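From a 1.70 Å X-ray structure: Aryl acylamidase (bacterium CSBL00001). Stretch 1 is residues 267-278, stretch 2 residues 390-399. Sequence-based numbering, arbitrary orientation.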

# COMPACT_ATOMS: atom_id res chain seq x y z
N ARG A 267 14.83 -13.10 -18.68
CA ARG A 267 15.62 -13.25 -19.90
C ARG A 267 14.73 -13.09 -21.12
O ARG A 267 13.68 -13.75 -21.22
CB ARG A 267 16.24 -14.64 -19.95
CG ARG A 267 17.57 -14.74 -19.31
CD ARG A 267 18.57 -15.49 -20.25
NE ARG A 267 19.69 -14.62 -20.60
CZ ARG A 267 20.61 -14.22 -19.72
NH1 ARG A 267 20.55 -14.61 -18.45
NH2 ARG A 267 21.60 -13.42 -20.13
N GLY A 268 15.15 -12.21 -22.03
CA GLY A 268 14.43 -11.99 -23.27
C GLY A 268 13.30 -10.98 -23.18
O GLY A 268 12.70 -10.61 -24.19
N LYS A 269 12.97 -10.53 -21.97
CA LYS A 269 11.88 -9.57 -21.85
C LYS A 269 12.27 -8.22 -22.40
O LYS A 269 13.43 -7.84 -22.35
CB LYS A 269 11.48 -9.42 -20.37
CG LYS A 269 10.87 -10.71 -19.80
CD LYS A 269 9.59 -11.14 -20.55
CE LYS A 269 8.91 -12.31 -19.80
NZ LYS A 269 7.79 -12.84 -20.61
N LYS A 270 11.27 -7.50 -22.92
CA LYS A 270 11.46 -6.17 -23.48
C LYS A 270 10.91 -5.20 -22.48
O LYS A 270 9.72 -5.25 -22.12
CB LYS A 270 10.68 -5.99 -24.78
CG LYS A 270 11.23 -6.77 -25.94
CD LYS A 270 10.64 -6.25 -27.27
CE LYS A 270 10.54 -4.68 -27.35
NZ LYS A 270 11.87 -3.92 -27.30
N ILE A 271 11.77 -4.34 -21.97
CA ILE A 271 11.40 -3.52 -20.83
C ILE A 271 11.51 -2.06 -21.23
O ILE A 271 12.55 -1.64 -21.76
CB ILE A 271 12.32 -3.80 -19.66
CG1 ILE A 271 12.19 -5.30 -19.26
CG2 ILE A 271 11.98 -2.88 -18.47
CD1 ILE A 271 13.01 -5.68 -18.01
N GLY A 272 10.45 -1.30 -20.99
CA GLY A 272 10.49 0.14 -21.23
C GLY A 272 10.84 0.86 -19.95
O GLY A 272 10.58 0.35 -18.86
N LEU A 273 11.53 2.01 -20.07
CA LEU A 273 11.99 2.77 -18.90
C LEU A 273 11.56 4.23 -19.06
O LEU A 273 11.70 4.81 -20.14
CB LEU A 273 13.53 2.69 -18.81
CG LEU A 273 14.18 3.59 -17.77
CD1 LEU A 273 13.73 3.23 -16.37
CD2 LEU A 273 15.74 3.50 -17.90
N THR A 274 11.00 4.82 -18.01
CA THR A 274 10.77 6.27 -17.99
C THR A 274 11.22 6.82 -16.66
O THR A 274 11.02 6.18 -15.63
CB THR A 274 9.30 6.62 -18.23
OG1 THR A 274 9.13 8.04 -18.19
CG2 THR A 274 8.35 5.91 -17.18
N LEU A 275 11.85 8.00 -16.64
CA LEU A 275 12.25 8.57 -15.36
C LEU A 275 11.23 9.56 -14.79
O LEU A 275 11.39 10.01 -13.67
CB LEU A 275 13.64 9.22 -15.49
CG LEU A 275 14.69 8.21 -15.97
CD1 LEU A 275 16.04 8.92 -16.19
CD2 LEU A 275 14.85 7.02 -15.01
N ASN A 276 10.18 9.90 -15.54
CA ASN A 276 9.21 10.87 -15.06
C ASN A 276 7.89 10.82 -15.80
O ASN A 276 7.07 11.72 -15.66
CB ASN A 276 9.81 12.29 -15.20
CG ASN A 276 10.22 12.61 -16.62
OD1 ASN A 276 9.93 11.88 -17.58
ND2 ASN A 276 10.99 13.71 -16.76
N TYR A 277 7.66 9.72 -16.54
CA TYR A 277 6.47 9.56 -17.38
C TYR A 277 6.26 10.73 -18.32
O TYR A 277 5.14 10.96 -18.80
CB TYR A 277 5.20 9.36 -16.52
CG TYR A 277 5.21 8.17 -15.58
CD1 TYR A 277 4.75 6.90 -16.01
CD2 TYR A 277 5.59 8.30 -14.27
CE1 TYR A 277 4.70 5.80 -15.13
CE2 TYR A 277 5.52 7.19 -13.36
CZ TYR A 277 5.09 5.94 -13.81
OH TYR A 277 5.03 4.87 -12.91
N GLY A 278 7.35 11.45 -18.61
CA GLY A 278 7.30 12.59 -19.51
C GLY A 278 6.60 13.82 -19.00
O GLY A 278 6.56 14.84 -19.71
N ASP A 390 1.61 -2.60 -25.79
CA ASP A 390 1.53 -3.13 -27.16
C ASP A 390 2.90 -3.63 -27.63
O ASP A 390 3.00 -4.57 -28.44
CB ASP A 390 1.07 -2.05 -28.11
CG ASP A 390 -0.42 -1.82 -28.10
OD1 ASP A 390 -1.21 -2.66 -27.59
OD2 ASP A 390 -0.83 -0.77 -28.65
N ARG A 391 3.96 -3.01 -27.10
CA ARG A 391 5.32 -3.27 -27.56
C ARG A 391 6.29 -3.79 -26.50
O ARG A 391 7.32 -4.35 -26.89
CB ARG A 391 5.89 -1.98 -28.13
CG ARG A 391 5.07 -1.43 -29.30
CD ARG A 391 5.83 -0.30 -29.98
NE ARG A 391 5.17 0.20 -31.19
CZ ARG A 391 4.67 1.44 -31.33
NH1 ARG A 391 4.72 2.32 -30.34
NH2 ARG A 391 4.10 1.78 -32.49
N PHE A 392 5.99 -3.62 -25.21
CA PHE A 392 6.90 -3.99 -24.13
C PHE A 392 6.23 -4.94 -23.17
O PHE A 392 5.00 -4.93 -23.03
CB PHE A 392 7.36 -2.73 -23.36
CG PHE A 392 8.24 -1.81 -24.22
CD1 PHE A 392 9.60 -1.99 -24.26
CD2 PHE A 392 7.65 -0.81 -24.97
CE1 PHE A 392 10.39 -1.16 -25.09
CE2 PHE A 392 8.41 0.01 -25.79
CZ PHE A 392 9.79 -0.15 -25.83
N ASP A 393 7.05 -5.73 -22.50
CA ASP A 393 6.59 -6.65 -21.48
C ASP A 393 6.47 -6.01 -20.10
O ASP A 393 5.71 -6.49 -19.28
CB ASP A 393 7.55 -7.86 -21.40
CG ASP A 393 7.68 -8.58 -22.73
OD1 ASP A 393 6.64 -8.99 -23.29
OD2 ASP A 393 8.81 -8.71 -23.24
N LEU A 394 7.21 -4.95 -19.83
CA LEU A 394 7.26 -4.34 -18.50
C LEU A 394 7.58 -2.88 -18.69
O LEU A 394 8.19 -2.52 -19.69
CB LEU A 394 8.39 -4.94 -17.65
CG LEU A 394 8.23 -6.38 -17.15
CD1 LEU A 394 9.61 -6.89 -16.68
CD2 LEU A 394 7.18 -6.49 -16.01
N LEU A 395 7.19 -2.06 -17.72
CA LEU A 395 7.57 -0.65 -17.71
C LEU A 395 8.17 -0.36 -16.35
O LEU A 395 7.60 -0.74 -15.32
CB LEU A 395 6.36 0.24 -17.94
CG LEU A 395 6.54 1.75 -17.82
CD1 LEU A 395 7.56 2.20 -18.84
CD2 LEU A 395 5.18 2.43 -18.02
N LEU A 396 9.32 0.30 -16.33
CA LEU A 396 9.98 0.73 -15.09
C LEU A 396 9.89 2.23 -14.96
O LEU A 396 10.02 2.96 -15.94
CB LEU A 396 11.47 0.36 -15.10
CG LEU A 396 11.77 -1.10 -15.38
CD1 LEU A 396 13.30 -1.28 -15.48
CD2 LEU A 396 11.16 -1.95 -14.26
N ALA A 397 9.75 2.70 -13.73
CA ALA A 397 9.72 4.14 -13.44
C ALA A 397 10.11 4.30 -11.98
O ALA A 397 10.12 3.32 -11.25
CB ALA A 397 8.29 4.73 -13.70
N PRO A 398 10.46 5.52 -11.54
CA PRO A 398 10.59 5.70 -10.09
C PRO A 398 9.19 5.59 -9.49
O PRO A 398 8.23 6.04 -10.10
CB PRO A 398 11.09 7.16 -9.93
CG PRO A 398 11.50 7.61 -11.36
CD PRO A 398 10.61 6.78 -12.29
N THR A 399 9.07 5.02 -8.30
CA THR A 399 7.75 4.97 -7.66
C THR A 399 7.24 6.38 -7.38
O THR A 399 6.06 6.66 -7.60
CB THR A 399 7.84 4.19 -6.34
OG1 THR A 399 8.46 2.94 -6.64
CG2 THR A 399 6.45 3.97 -5.69
O HOH W 1 9.45 -10.87 -24.79
O HOH W 2 5.62 5.63 -10.34

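Two neighbouring parallel β-strands, 270-273 and 394-398, form this contact, a backbone ladder flanked by apolar side chains and closed at its start by a carboxylate. As in parallel sheets generally, one strand uses alternate residues to bond both ways: Gly 272 N donates to Leu 394 O (2.9 Å), Gly 272 O accepts from Leu 396 N (2.8 Å), and Thr 274 N donates to Leu 396 O (3.0 Å). Where the ladder begins, the side chain of Asp 393 stands in for a backbone acceptor: its OD2 takes the hydrogen bond from Lys 270 N (2.8 Å), while Asp 393 N donates to Lys 270 O (2.7 Å). Water 1 also donates to this OD2 atom and, weakly, to Gly 268 O.

Side chains alternate between the sheet's faces. On one, Ile 271 CG2 packs against Leu 396 CG (3.6 Å) and Ile 271 CD1 against Leu 394 CD1 (3.8 Å), apolar contacts between buried side chains. On the other, Gly 272 presents only its backbone, and its CA lies over the face of the Phe 392 ring in a CH-π contact; an ideal CB would sit 3.6 Å from Phe 392 CG. Beyond the strand, Tyr 277 brings its CZ to 3.4 Å from Ala 397 CB, and water 2 links its hydroxyl to Pro 398 O.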